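Long-range contacts in carboxyl esterase NP (Bacillus subtilis, PDB 4CCW), which catalyses the hydrolysis of carboxylic esters to an alcohol and a carboxylate, as a carboxylesterase of the alpha/beta hydrolase fold: residues A54-L60 against K80-V86; M69-N73 against V274-P280; L133-N137 against F220-F224; S148-P154 against V234-L240. All coordinates share one frame; numbering follows the deposited sequence.

Interaction 1: residues A54-L60 against K80-V86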
loop_
_atom_site.group_PDB
_atom_site.type_symbol
_atom_site.label_atom_id
_atom_site.label_comp_id
_atom_site.label_asym_id
_atom_site.label_seq_id
_atom_site.Cartn_x
_atom_site.Cartn_y
_atom_site.Cartn_z
ATOM N N ALA A 54 11.718 -17.888 7.715
ATOM C CA ALA A 54 10.278 -17.805 7.978
ATOM C C ALA A 54 9.486 -17.655 6.671
ATOM O O ALA A 54 10.044 -17.208 5.667
ATOM C CB ALA A 54 9.982 -16.646 8.922
ATOM N N PRO A 55 8.188 -18.034 6.673
ATOM C CA PRO A 55 7.340 -17.812 5.500
ATOM C C PRO A 55 7.363 -16.351 5.041
ATOM O O PRO A 55 7.395 -15.447 5.874
ATOM C CB PRO A 55 5.931 -18.179 6.000
ATOM C CG PRO A 55 6.046 -18.345 7.483
ATOM C CD PRO A 55 7.457 -18.766 7.725
ATOM N N PRO A 56 7.376 -16.128 3.717
ATOM C CA PRO A 56 7.400 -14.774 3.188
ATOM C C PRO A 56 6.077 -14.014 3.368
ATOM O O PRO A 56 4.983 -14.601 3.296
ATOM C CB PRO A 56 7.729 -14.963 1.692
ATOM C CG PRO A 56 7.921 -16.441 1.484
ATOM C CD PRO A 56 7.319 -17.145 2.653
ATOM N N LEU A 57 6.206 -12.714 3.608
ATOM C CA LEU A 57 5.073 -11.789 3.644
ATOM C C LEU A 57 5.439 -10.521 2.894
ATOM O O LEU A 57 6.497 -9.929 3.140
ATOM C CB LEU A 57 4.680 -11.455 5.093
ATOM C CG LEU A 57 3.753 -10.252 5.341
ATOM C CD1 LEU A 57 2.335 -10.496 4.814
ATOM C CD2 LEU A 57 3.708 -9.921 6.824
ATOM N N VAL A 58 4.570 -10.098 1.977
ATOM C CA VAL A 58 4.850 -8.907 1.185
ATOM C C VAL A 58 3.871 -7.783 1.577
ATOM O O VAL A 58 2.660 -7.999 1.654
ATOM C CB VAL A 58 4.802 -9.190 -0.337
ATOM C CG1 VAL A 58 4.932 -7.896 -1.137
ATOM C CG2 VAL A 58 5.909 -10.153 -0.754
ATOM N N LEU A 59 4.425 -6.600 1.831
ATOM C CA LEU A 59 3.656 -5.417 2.192
ATOM C C LEU A 59 3.701 -4.384 1.069
ATOM O O LEU A 59 4.762 -4.090 0.509
ATOM C CB LEU A 59 4.201 -4.789 3.481
ATOM C CG LEU A 59 4.470 -5.702 4.687
ATOM C CD1 LEU A 59 5.094 -4.923 5.831
ATOM C CD2 LEU A 59 3.203 -6.405 5.138
ATOM N N LEU A 60 2.534 -3.835 0.755
ATOM C CA LEU A 60 2.404 -2.822 -0.273
ATOM C C LEU A 60 1.651 -1.635 0.345
ATOM O O LEU A 60 0.466 -1.728 0.652
ATOM C CB LEU A 60 1.684 -3.379 -1.509
ATOM C CG LEU A 60 2.432 -4.414 -2.367
ATOM C CD1 LEU A 60 1.476 -5.039 -3.379
ATOM C CD2 LEU A 60 3.652 -3.818 -3.065
ATOM N N LYS A 80 6.909 -13.384 12.988
ATOM C CA LYS A 80 6.493 -14.680 12.452
ATOM C C LYS A 80 6.819 -14.880 10.968
ATOM O O LYS A 80 6.927 -16.015 10.502
ATOM C CB LYS A 80 4.993 -14.897 12.692
ATOM C CG LYS A 80 4.595 -14.966 14.163
ATOM C CD LYS A 80 3.086 -15.113 14.341
ATOM C CE LYS A 80 2.580 -16.433 13.775
ATOM N NZ LYS A 80 1.198 -16.275 13.245
ATOM N N TYR A 81 7.000 -13.782 10.243
ATOM C CA TYR A 81 7.162 -13.841 8.791
ATOM C C TYR A 81 8.423 -13.159 8.323
ATOM O O TYR A 81 8.863 -12.169 8.914
ATOM C CB TYR A 81 5.955 -13.190 8.077
ATOM C CG TYR A 81 4.663 -13.906 8.359
ATOM C CD1 TYR A 81 4.282 -15.021 7.615
ATOM C CD2 TYR A 81 3.831 -13.484 9.394
ATOM C CE1 TYR A 81 3.106 -15.697 7.894
ATOM C CE2 TYR A 81 2.653 -14.154 9.676
ATOM C CZ TYR A 81 2.299 -15.258 8.926
ATOM O OH TYR A 81 1.128 -15.922 9.214
ATOM N N ARG A 82 8.991 -13.685 7.241
ATOM C CA ARG A 82 10.012 -12.968 6.518
ATOM C C ARG A 82 9.287 -11.900 5.720
ATOM O O ARG A 82 8.665 -12.188 4.694
ATOM C CB ARG A 82 10.786 -13.915 5.603
ATOM C CG ARG A 82 11.871 -13.244 4.770
ATOM C CD ARG A 82 12.946 -12.608 5.640
ATOM N NE ARG A 82 14.090 -12.111 4.862
ATOM C CZ ARG A 82 15.077 -11.379 5.371
ATOM N NH1 ARG A 82 15.067 -11.057 6.659
ATOM N NH2 ARG A 82 16.089 -10.975 4.597
ATOM N N THR A 83 9.345 -10.665 6.210
ATOM C CA THR A 83 8.470 -9.616 5.720
ATOM C C THR A 83 9.208 -8.630 4.821
ATOM O O THR A 83 10.196 -8.016 5.245
ATOM C CB THR A 83 7.857 -8.827 6.888
ATOM O OG1 THR A 83 8.903 -8.167 7.607
ATOM C CG2 THR A 83 7.168 -9.751 7.830
ATOM N N TYR A 84 8.715 -8.489 3.592
ATOM C CA TYR A 84 9.307 -7.590 2.607
ATOM C C TYR A 84 8.366 -6.419 2.356
ATOM O O TYR A 84 7.272 -6.601 1.806
ATOM C CB TYR A 84 9.576 -8.310 1.280
ATOM C CG TYR A 84 10.488 -9.512 1.382
ATOM C CD1 TYR A 84 11.871 -9.361 1.447
ATOM C CD2 TYR A 84 9.962 -10.804 1.402
ATOM C CE1 TYR A 84 12.703 -10.470 1.533
ATOM C CE2 TYR A 84 10.787 -11.920 1.502
ATOM C CZ TYR A 84 12.152 -11.747 1.557
ATOM O OH TYR A 84 12.972 -12.853 1.645
ATOM N N ALA A 85 8.796 -5.221 2.740
ATOM C CA ALA A 85 8.035 -4.005 2.438
ATOM C C ALA A 85 8.524 -3.387 1.137
ATOM O O ALA A 85 9.634 -2.857 1.061
ATOM C CB ALA A 85 8.124 -3.010 3.588
ATOM N N VAL A 86 7.683 -3.458 0.115
ATOM C CA VAL A 86 8.060 -3.097 -1.256
ATOM C C VAL A 86 7.539 -1.706 -1.635
ATOM O O VAL A 86 6.334 -1.443 -1.518
ATOM C CB VAL A 86 7.481 -4.122 -2.245
ATOM C CG1 VAL A 86 7.786 -3.712 -3.678
ATOM C CG2 VAL A 86 8.019 -5.523 -1.935
#
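The Tyr-81 ring presents an edge, close to its plane, to the carbonyl O of Pro-55, whose own ring crosses it at about a right angle with CG 3.8 Å from Tyr-81 CD1; His-124 meets the same phenol with its plane steeply turned. Tyr-84 likewise receives Pro-56 CB at its edge. Leu-57 CB lies 3.7 Å from Tyr-81 CB, and an alanine in place of Tyr-81 would probably leave the Pro-55 ring and His-124 without the surface they pack on. The backbones pair as parallel strands 56-60 and 82-86 of a beta-alpha-beta crossover, joined through helix 74-80. Five N-H···O bonds bind them, the one from Tyr-84 N to Leu-57 O (2.7 Å) being nearly straight at 172°. Pro-56 costs this ladder nothing, since Leu-57 N and Leu-59 N are the donors used from its strand. On the side facing helix 74-80, Leu-57 turns CG away from its N (chi1 165°, chi2 68°), laying CD2 alongside Thr-83 CG2, 3.6 Å away. Thr-83 suits this buried place because its methyl packs while OG1 bonds Ser-49 O. Toward helix 104-118, beta-branched Val-58 and Val-86, which favour extended chain, meet CG1 to CG2 at 4.0 Å.

Interaction 2: residues M69-N73 against V274-P280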
loop_
_atom_site.group_PDB
_atom_site.type_symbol
_atom_site.label_atom_id
_atom_site.label_comp_id
_atom_site.label_asym_id
_atom_site.label_seq_id
_atom_site.Cartn_x
_atom_site.Cartn_y
_atom_site.Cartn_z
ATOM N N MET A 69 5.728 3.497 6.160
ATOM C CA MET A 69 4.467 3.607 6.914
ATOM C C MET A 69 4.188 2.413 7.821
ATOM O O MET A 69 3.345 2.504 8.705
ATOM C CB MET A 69 3.258 3.826 5.995
ATOM C CG MET A 69 2.863 2.629 5.147
ATOM S SD MET A 69 1.209 2.833 4.446
ATOM C CE MET A 69 0.142 2.313 5.789
ATOM N N TRP A 70 4.883 1.304 7.591
ATOM C CA TRP A 70 4.620 0.057 8.335
ATOM C C TRP A 70 5.240 -0.022 9.715
ATOM O O TRP A 70 5.202 -1.086 10.358
ATOM C CB TRP A 70 5.034 -1.152 7.503
ATOM C CG TRP A 70 4.296 -1.281 6.192
ATOM C CD1 TRP A 70 4.823 -1.214 4.909
ATOM C CD2 TRP A 70 2.856 -1.522 6.004
ATOM N NE1 TRP A 70 3.832 -1.363 3.963
ATOM C CE2 TRP A 70 2.632 -1.565 4.557
ATOM C CE3 TRP A 70 1.771 -1.691 6.864
ATOM C CZ2 TRP A 70 1.365 -1.780 4.013
ATOM C CZ3 TRP A 70 0.501 -1.901 6.303
ATOM C CH2 TRP A 70 0.309 -1.939 4.910
ATOM N N TYR A 71 5.780 1.095 10.212
ATOM C CA TYR A 71 6.462 1.084 11.521
ATOM C C TYR A 71 5.619 0.609 12.723
ATOM O O TYR A 71 6.189 0.037 13.656
ATOM C CB TYR A 71 7.185 2.417 11.822
ATOM C CG TYR A 71 6.277 3.607 12.044
ATOM C CD1 TYR A 71 5.736 3.871 13.298
ATOM C CD2 TYR A 71 5.962 4.476 10.993
ATOM C CE1 TYR A 71 4.892 4.953 13.501
ATOM C CE2 TYR A 71 5.133 5.568 11.187
ATOM C CZ TYR A 71 4.593 5.799 12.433
ATOM O OH TYR A 71 3.764 6.874 12.631
ATOM N N PRO A 72 4.278 0.814 12.702
ATOM C CA PRO A 72 3.475 0.364 13.850
ATOM C C PRO A 72 3.117 -1.119 13.821
ATOM O O PRO A 72 2.524 -1.632 14.775
ATOM C CB PRO A 72 2.177 1.174 13.722
ATOM C CG PRO A 72 2.405 2.182 12.646
ATOM C CD PRO A 72 3.470 1.617 11.769
ATOM N N ASN A 73 3.462 -1.794 12.734
ATOM C CA ASN A 73 2.952 -3.138 12.478
ATOM C C ASN A 73 4.080 -4.132 12.342
ATOM O O ASN A 73 3.890 -5.328 12.544
ATOM C CB ASN A 73 2.127 -3.168 11.184
ATOM C CG ASN A 73 1.247 -1.950 11.020
ATOM O OD1 ASN A 73 1.585 -1.034 10.258
ATOM N ND2 ASN A 73 0.128 -1.910 11.752
ATOM N N VAL A 274 -6.483 5.101 7.168
ATOM C CA VAL A 274 -5.139 4.618 7.483
ATOM C C VAL A 274 -5.211 3.765 8.750
ATOM O O VAL A 274 -4.557 4.031 9.777
ATOM C CB VAL A 274 -4.127 5.785 7.575
ATOM C CG1 VAL A 274 -2.701 5.251 7.479
ATOM C CG2 VAL A 274 -4.370 6.778 6.438
ATOM N N LEU A 275 -6.029 2.720 8.671
ATOM C CA LEU A 275 -6.406 1.953 9.847
ATOM C C LEU A 275 -5.251 1.187 10.518
ATOM O O LEU A 275 -5.272 0.946 11.727
ATOM C CB LEU A 275 -7.612 1.048 9.525
ATOM C CG LEU A 275 -7.574 0.054 8.369
ATOM C CD1 LEU A 275 -6.830 -1.201 8.787
ATOM C CD2 LEU A 275 -8.990 -0.333 7.956
ATOM N N SER A 276 -4.238 0.835 9.730
ATOM C CA SER A 276 -3.029 0.178 10.239
ATOM C C SER A 276 -2.230 1.066 11.210
ATOM O O SER A 276 -1.509 0.560 12.085
ATOM C CB SER A 276 -2.142 -0.254 9.060
ATOM O OG SER A 276 -1.766 0.862 8.265
ATOM N N MET A 277 -2.379 2.381 11.061
ATOM C CA MET A 277 -1.651 3.370 11.871
ATOM C C MET A 277 -2.504 3.873 13.028
ATOM O O MET A 277 -1.975 4.226 14.093
ATOM C CB MET A 277 -1.160 4.545 10.990
ATOM C CG MET A 277 -0.275 4.098 9.827
ATOM S SD MET A 277 0.525 5.355 8.819
ATOM C CE MET A 277 1.952 5.717 9.840
ATOM N N GLU A 278 -3.823 3.860 12.838
ATOM C CA GLU A 278 -4.756 4.280 13.891
ATOM C C GLU A 278 -5.070 3.184 14.890
ATOM O O GLU A 278 -5.226 3.453 16.078
ATOM C CB GLU A 278 -6.049 4.809 13.290
ATOM C CG GLU A 278 -5.837 6.027 12.408
ATOM C CD GLU A 278 -6.970 6.218 11.427
ATOM O OE1 GLU A 278 -7.537 5.211 10.961
ATOM O OE2 GLU A 278 -7.296 7.380 11.138
ATOM N N GLN A 279 -5.179 1.949 14.416
ATOM C CA GLN A 279 -5.497 0.864 15.324
ATOM C C GLN A 279 -4.508 -0.296 15.169
ATOM O O GLN A 279 -4.910 -1.411 14.848
ATOM C CB GLN A 279 -6.974 0.436 15.175
ATOM C CG GLN A 279 -7.999 1.494 15.635
ATOM C CD GLN A 279 -8.042 1.710 17.148
ATOM O OE1 GLN A 279 -7.697 0.826 17.916
ATOM N NE2 GLN A 279 -8.485 2.895 17.579
ATOM N N PRO A 280 -3.199 -0.038 15.412
ATOM C CA PRO A 280 -2.209 -1.097 15.158
ATOM C C PRO A 280 -2.379 -2.337 16.039
ATOM O O PRO A 280 -2.213 -3.443 15.543
ATOM C CB PRO A 280 -0.865 -0.414 15.452
ATOM C CG PRO A 280 -1.206 0.708 16.370
ATOM C CD PRO A 280 -2.551 1.193 15.908
HETATM O O HOH W 1 0.794 1.234 9.077
#
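Pro-72 and Pro-280 mark the closest backbone approach, their CA atoms 6.0 Å apart, where the loop leading from strand 56-60 to helix 74-80 meets the start of helix 280-291, just beyond the short helix 275-278. In this alpha/beta hydrolase fold that short helix begins two residues after His-273, probably the active-site proton acceptor, so the contact ties the loop to the chain just beyond that histidine. The two proline rings touch CB to CB at 3.8 Å, compact rings that let a loop and the first residue of a helix come close. Beside them Met-277 extends across the contact, its long flexible chain bent at the last torsion (chi3 82°), which carries CE to within 3.5 Å of Tyr-71 CE2; the two side chains cross at about a right angle, and Tyr-71 OH is held by His-193 N. Met-69 sends its own methyl toward the helix, with CE 3.4 Å from Ser-276 OG.

The polar link comes from Asn-73. Its ND2 donates to Ser-276 O over 3.0 Å in a fairly straight bond (165°), the acceptor lying near the amide plane, while ND2 also bonds Asn-284 OD1. Both hydrogens of the amide nitrogen therefore have work to do, and a leucine in place of Asn-73 would probably leave Ser-276 O and the OD1 of Asn-284 without this donor. One water completes the junction, gripped by three bonds: it takes the hydroxyl hydrogen of Ser-276 OG, and gives its own two hydrogens to Met-69 O and to Asn-73 OD1, the latter at 2.7 Å.

Interaction 3: residues L133-N137 against F220-F224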
loop_
_atom_site.group_PDB
_atom_site.type_symbol
_atom_site.label_atom_id
_atom_site.label_comp_id
_atom_site.label_asym_id
_atom_site.label_seq_id
_atom_site.Cartn_x
_atom_site.Cartn_y
_atom_site.Cartn_z
ATOM N N LEU A 133 -5.082 -2.209 -3.878
ATOM C CA LEU A 133 -5.535 -2.322 -5.262
ATOM C C LEU A 133 -4.561 -3.182 -6.067
ATOM O O LEU A 133 -4.996 -4.108 -6.776
ATOM C CB LEU A 133 -5.706 -0.928 -5.885
ATOM C CG LEU A 133 -5.889 -0.761 -7.397
ATOM C CD1 LEU A 133 -7.023 -1.624 -7.958
ATOM C CD2 LEU A 133 -6.138 0.732 -7.667
ATOM N N HIS A 134 -3.261 -2.901 -5.921
ATOM C CA HIS A 134 -2.201 -3.747 -6.486
ATOM C C HIS A 134 -2.360 -5.173 -6.032
ATOM O O HIS A 134 -2.234 -6.109 -6.823
ATOM C CB HIS A 134 -0.818 -3.214 -6.097
ATOM C CG HIS A 134 -0.332 -2.084 -6.967
ATOM N ND1 HIS A 134 0.581 -2.257 -7.939
ATOM C CD2 HIS A 134 -0.658 -0.727 -6.966
ATOM C CE1 HIS A 134 0.822 -1.080 -8.549
ATOM N NE2 HIS A 134 0.068 -0.138 -7.948
ATOM N N THR A 135 -2.654 -5.365 -4.753
ATOM C CA THR A 135 -2.813 -6.713 -4.207
ATOM C C THR A 135 -3.971 -7.448 -4.879
ATOM O O THR A 135 -3.801 -8.593 -5.314
ATOM C CB THR A 135 -2.966 -6.710 -2.665
ATOM O OG1 THR A 135 -1.743 -6.239 -2.079
ATOM C CG2 THR A 135 -3.231 -8.135 -2.142
ATOM N N MET A 136 -5.124 -6.798 -4.997
ATOM C CA MET A 136 -6.278 -7.431 -5.615
ATOM C C MET A 136 -5.971 -7.745 -7.085
ATOM O O MET A 136 -6.269 -8.833 -7.567
ATOM C CB MET A 136 -7.530 -6.545 -5.503
ATOM C CG MET A 136 -8.797 -7.198 -6.033
ATOM S SD MET A 136 -9.276 -8.573 -4.978
ATOM C CE MET A 136 -10.376 -7.792 -3.848
ATOM N N ASN A 137 -5.353 -6.799 -7.778
ATOM C CA ASN A 137 -5.037 -6.995 -9.186
ATOM C C ASN A 137 -4.121 -8.227 -9.356
ATOM O O ASN A 137 -4.305 -9.050 -10.275
ATOM C CB ASN A 137 -4.387 -5.723 -9.764
ATOM C CG ASN A 137 -4.080 -5.839 -11.254
ATOM O OD1 ASN A 137 -4.979 -5.979 -12.087
ATOM N ND2 ASN A 137 -2.805 -5.750 -11.591
ATOM N N PHE A 220 -4.604 2.260 -13.188
ATOM C CA PHE A 220 -5.129 2.488 -11.845
ATOM C C PHE A 220 -5.494 3.978 -11.707
ATOM O O PHE A 220 -4.846 4.843 -12.321
ATOM C CB PHE A 220 -4.105 2.090 -10.763
ATOM C CG PHE A 220 -3.852 0.596 -10.638
ATOM C CD1 PHE A 220 -4.863 -0.344 -10.856
ATOM C CD2 PHE A 220 -2.590 0.131 -10.270
ATOM C CE1 PHE A 220 -4.621 -1.709 -10.706
ATOM C CE2 PHE A 220 -2.342 -1.225 -10.132
ATOM C CZ PHE A 220 -3.361 -2.149 -10.341
ATOM N N PRO A 221 -6.527 4.290 -10.918
ATOM C CA PRO A 221 -7.333 3.373 -10.108
ATOM C C PRO A 221 -8.307 2.578 -10.958
ATOM O O PRO A 221 -8.523 2.910 -12.127
ATOM C CB PRO A 221 -8.090 4.317 -9.170
ATOM C CG PRO A 221 -8.223 5.564 -9.961
ATOM C CD PRO A 221 -6.922 5.696 -10.693
ATOM N N TYR A 222 -8.881 1.528 -10.367
ATOM C CA TYR A 222 -9.761 0.626 -11.094
ATOM C C TYR A 222 -10.776 0.023 -10.141
ATOM O O TYR A 222 -10.466 -0.222 -8.980
ATOM C CB TYR A 222 -8.943 -0.484 -11.792
ATOM C CG TYR A 222 -9.790 -1.479 -12.579
ATOM C CD1 TYR A 222 -10.537 -1.063 -13.693
ATOM C CD2 TYR A 222 -9.858 -2.823 -12.208
ATOM C CE1 TYR A 222 -11.315 -1.953 -14.417
ATOM C CE2 TYR A 222 -10.633 -3.721 -12.930
ATOM C CZ TYR A 222 -11.357 -3.278 -14.029
ATOM O OH TYR A 222 -12.147 -4.144 -14.740
ATOM N N VAL A 223 -11.994 -0.176 -10.637
ATOM C CA VAL A 223 -13.041 -0.897 -9.912
ATOM C C VAL A 223 -13.283 -2.208 -10.643
ATOM O O VAL A 223 -13.635 -2.215 -11.822
ATOM C CB VAL A 223 -14.335 -0.060 -9.867
ATOM C CG1 VAL A 223 -15.493 -0.874 -9.268
ATOM C CG2 VAL A 223 -14.090 1.189 -9.019
ATOM N N PHE A 224 -13.074 -3.325 -9.960
ATOM C CA PHE A 224 -13.210 -4.627 -10.614
ATOM C C PHE A 224 -14.671 -4.918 -10.932
ATOM O O PHE A 224 -15.554 -4.561 -10.158
ATOM C CB PHE A 224 -12.595 -5.733 -9.741
ATOM C CG PHE A 224 -11.111 -5.593 -9.586
ATOM C CD1 PHE A 224 -10.245 -6.174 -10.519
ATOM C CD2 PHE A 224 -10.575 -4.839 -8.545
ATOM C CE1 PHE A 224 -8.861 -6.017 -10.397
ATOM C CE2 PHE A 224 -9.195 -4.657 -8.439
ATOM C CZ PHE A 224 -8.338 -5.263 -9.354
#
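Leu-133 lies over one face of the Phe-220 ring, its CG 3.9 Å from the ring centroid in a CH-pi contact. With CG trans to N across CA-CB (chi1 167°), the leucine reaches out from helix 130-141 and spreads its branches: CD2 touches Phe-220 CD1 at 3.6 Å, while CD1 turns to Phe-224 CE2 at 3.8 Å. A forked side chain thus serves two rings at once. Phe-220 also drives an edge into the imidazole of His-134, a T-shaped pair with planes 63° apart in which CE2 stands over the centre of the histidine ring. At another edge of the phenylalanine, its CZ meets Asn-137 CB at 3.8 Å; the amide beyond is turned perpendicular to the ring and bonds Arg-141 and Arg-104 O. Met-136 CG, held opposite the backbone N by chi1 (-175°), comes over a face of Phe-224, 3.5 Å from CE2, and Tyr-222 CD2 covers the opposite face. Helix 130-141 follows Ser-129 of a GxSxG sequence, consistent with the nucleophile elbow of alpha/beta hydrolases. The loop packs on this helix, with Tyr-107 of helix 104-118 close to both Phe-220 and His-134, while Thr-135 and Met-136 also reach strand 146-152.

Interaction 4: residues S148-P154 against V234-L240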
loop_
_atom_site.group_PDB
_atom_site.type_symbol
_atom_site.label_atom_id
_atom_site.label_comp_id
_atom_site.label_asym_id
_atom_site.label_seq_id
_atom_site.Cartn_x
_atom_site.Cartn_y
_atom_site.Cartn_z
ATOM N N SER A 148 -2.620 -16.057 0.733
ATOM C CA SER A 148 -3.818 -15.336 1.163
ATOM C C SER A 148 -3.438 -13.865 1.217
ATOM O O SER A 148 -2.253 -13.537 1.204
ATOM C CB SER A 148 -4.341 -15.847 2.514
ATOM O OG SER A 148 -3.562 -15.372 3.595
ATOM N N ALA A 149 -4.438 -12.988 1.264
ATOM C CA ALA A 149 -4.208 -11.549 1.147
ATOM C C ALA A 149 -5.098 -10.786 2.106
ATOM O O ALA A 149 -6.272 -11.123 2.262
ATOM C CB ALA A 149 -4.459 -11.104 -0.282
ATOM N N ALA A 150 -4.512 -9.785 2.767
ATOM C CA ALA A 150 -5.232 -8.841 3.599
ATOM C C ALA A 150 -5.232 -7.532 2.836
ATOM O O ALA A 150 -4.164 -6.987 2.497
ATOM C CB ALA A 150 -4.553 -8.676 4.953
ATOM N N ILE A 151 -6.431 -7.053 2.540
ATOM C CA ILE A 151 -6.608 -5.856 1.722
ATOM C C ILE A 151 -7.211 -4.824 2.644
ATOM O O ILE A 151 -8.308 -5.019 3.165
ATOM C CB ILE A 151 -7.490 -6.160 0.484
ATOM C CG1 ILE A 151 -6.744 -7.120 -0.457
ATOM C CG2 ILE A 151 -7.911 -4.881 -0.232
ATOM C CD1 ILE A 151 -7.575 -7.656 -1.612
ATOM N N LEU A 152 -6.464 -3.743 2.879
ATOM C CA LEU A 152 -6.857 -2.738 3.860
ATOM C C LEU A 152 -7.233 -1.454 3.151
ATOM O O LEU A 152 -6.406 -0.908 2.420
ATOM C CB LEU A 152 -5.696 -2.452 4.836
ATOM C CG LEU A 152 -5.357 -3.425 5.987
ATOM C CD1 LEU A 152 -5.558 -4.901 5.683
ATOM C CD2 LEU A 152 -3.933 -3.191 6.481
ATOM N N SER A 153 -8.456 -0.958 3.372
ATOM C CA SER A 153 -8.846 0.357 2.834
ATOM C C SER A 153 -8.378 0.529 1.368
ATOM O O SER A 153 -7.694 1.504 1.046
ATOM C CB SER A 153 -8.217 1.475 3.671
ATOM O OG SER A 153 -8.541 1.322 5.044
ATOM N N PRO A 154 -8.734 -0.423 0.479
ATOM C CA PRO A 154 -8.161 -0.393 -0.875
ATOM C C PRO A 154 -8.535 0.844 -1.688
ATOM O O PRO A 154 -9.670 1.316 -1.603
ATOM C CB PRO A 154 -8.767 -1.624 -1.541
ATOM C CG PRO A 154 -10.048 -1.883 -0.782
ATOM C CD PRO A 154 -9.691 -1.532 0.640
ATOM N N VAL A 234 -8.278 -16.843 -4.164
ATOM C CA VAL A 234 -7.341 -16.683 -3.068
ATOM C C VAL A 234 -8.147 -16.181 -1.853
ATOM O O VAL A 234 -8.997 -15.304 -2.011
ATOM C CB VAL A 234 -6.240 -15.652 -3.462
ATOM C CG1 VAL A 234 -5.254 -15.417 -2.331
ATOM C CG2 VAL A 234 -5.475 -16.122 -4.694
ATOM N N PRO A 235 -7.871 -16.699 -0.644
ATOM C CA PRO A 235 -8.585 -16.141 0.520
ATOM C C PRO A 235 -8.215 -14.685 0.754
ATOM O O PRO A 235 -7.033 -14.325 0.682
ATOM C CB PRO A 235 -8.102 -17.003 1.708
ATOM C CG PRO A 235 -7.258 -18.085 1.130
ATOM C CD PRO A 235 -6.867 -17.706 -0.261
ATOM N N ILE A 236 -9.230 -13.867 1.059
ATOM C CA ILE A 236 -9.074 -12.443 1.263
ATOM C C ILE A 236 -9.638 -12.023 2.610
ATOM O O ILE A 236 -10.714 -12.473 3.006
ATOM C CB ILE A 236 -9.787 -11.665 0.138
ATOM C CG1 ILE A 236 -9.088 -11.926 -1.210
ATOM C CG2 ILE A 236 -9.914 -10.181 0.468
ATOM C CD1 ILE A 236 -9.850 -11.369 -2.389
ATOM N N LEU A 237 -8.875 -11.197 3.324
ATOM C CA LEU A 237 -9.375 -10.521 4.506
ATOM C C LEU A 237 -9.492 -9.078 4.084
ATOM O O LEU A 237 -8.505 -8.466 3.703
ATOM C CB LEU A 237 -8.415 -10.653 5.699
ATOM C CG LEU A 237 -8.695 -9.755 6.918
ATOM C CD1 LEU A 237 -9.864 -10.302 7.736
ATOM C CD2 LEU A 237 -7.459 -9.665 7.807
ATOM N N LEU A 238 -10.698 -8.534 4.159
ATOM C CA LEU A 238 -10.921 -7.132 3.835
ATOM C C LEU A 238 -11.201 -6.355 5.104
ATOM O O LEU A 238 -12.188 -6.615 5.774
ATOM C CB LEU A 238 -12.078 -6.974 2.833
ATOM C CG LEU A 238 -12.532 -5.537 2.530
ATOM C CD1 LEU A 238 -11.408 -4.760 1.826
ATOM C CD2 LEU A 238 -13.782 -5.544 1.634
ATOM N N LEU A 239 -10.301 -5.432 5.447
ATOM C CA LEU A 239 -10.492 -4.516 6.565
ATOM C C LEU A 239 -10.742 -3.109 6.077
ATOM O O LEU A 239 -9.985 -2.583 5.248
ATOM C CB LEU A 239 -9.269 -4.496 7.488
ATOM C CG LEU A 239 -8.824 -5.810 8.114
ATOM C CD1 LEU A 239 -7.676 -5.567 9.091
ATOM C CD2 LEU A 239 -9.978 -6.534 8.817
ATOM N N LEU A 240 -11.806 -2.509 6.604
ATOM C CA LEU A 240 -12.205 -1.148 6.274
ATOM C C LEU A 240 -12.409 -0.407 7.587
ATOM O O LEU A 240 -12.657 -1.035 8.614
ATOM C CB LEU A 240 -13.509 -1.163 5.467
ATOM C CG LEU A 240 -13.460 -1.864 4.105
ATOM C CD1 LEU A 240 -14.796 -2.522 3.766
ATOM C CD2 LEU A 240 -13.020 -0.847 3.042
#
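Val-234 begins the pairing by setting CG1 3.8 Å from Ser-148 CA, and Pro-235 then lays its ring against Ser-148 CB while its carbonyl accepts from Ala-149 N. Ile-236 follows with CG2 4.0 Å from Ile-151 CD1, two branched residues well suited to extended chain, on the face that packs on helix 130-141. Leu-237 takes the other face, toward Phe-290 of helix 280-291. Its N donates to Ala-149 O, and its O receives Ile-151 N at 2.8 Å, nearly straight at 171°; the small Ala-150 CB meets Leu-237 CD2 at 4.2 Å. In Leu-238, CG lies opposite the amide nitrogen, and chi1 173° with chi2 65° directs the branch toward the neighbouring strand, CD1 coming 3.4 Å from Ile-151 O and 3.8 Å from Pro-154 CD. Leu-239 lies alongside Leu-152, their CD1 methyls 4.1 Å apart, and its O takes the last ladder bond from Ser-153 N. Leu-240 closes on Pro-154 through CD2. Ser-153, with positive phi, bonds through OG to His-273 O. Two parallel, helix-covered strands leading to His-273, the probable catalytic histidine, are characteristic of the central sheet of alpha/beta hydrolases.

How the interactions relate
Interactions 1 and 4 are parallel strand pairs in the same sheet, their centres about 15 Å apart and separated by strand 123-128, which pairs with strands 56-60 and 146-152. Interaction 3 joins loop 220-224 to helix 130-141, which itself lies on one face of that sheet: Met-136 meets Ile-151 and Ile-236, and His-134 meets Leu-60. Interaction 2 touches both strand pairs, through Trp-70 on Leu-59 and Leu-275 on Ser-153. Along the chain interaction 1 closes before 3 and 4 open, the segments of 3 and 4 alternate, and the span of interaction 2 encloses both. Early and late parts of the chain thereby meet near His-273 and the bound ligand.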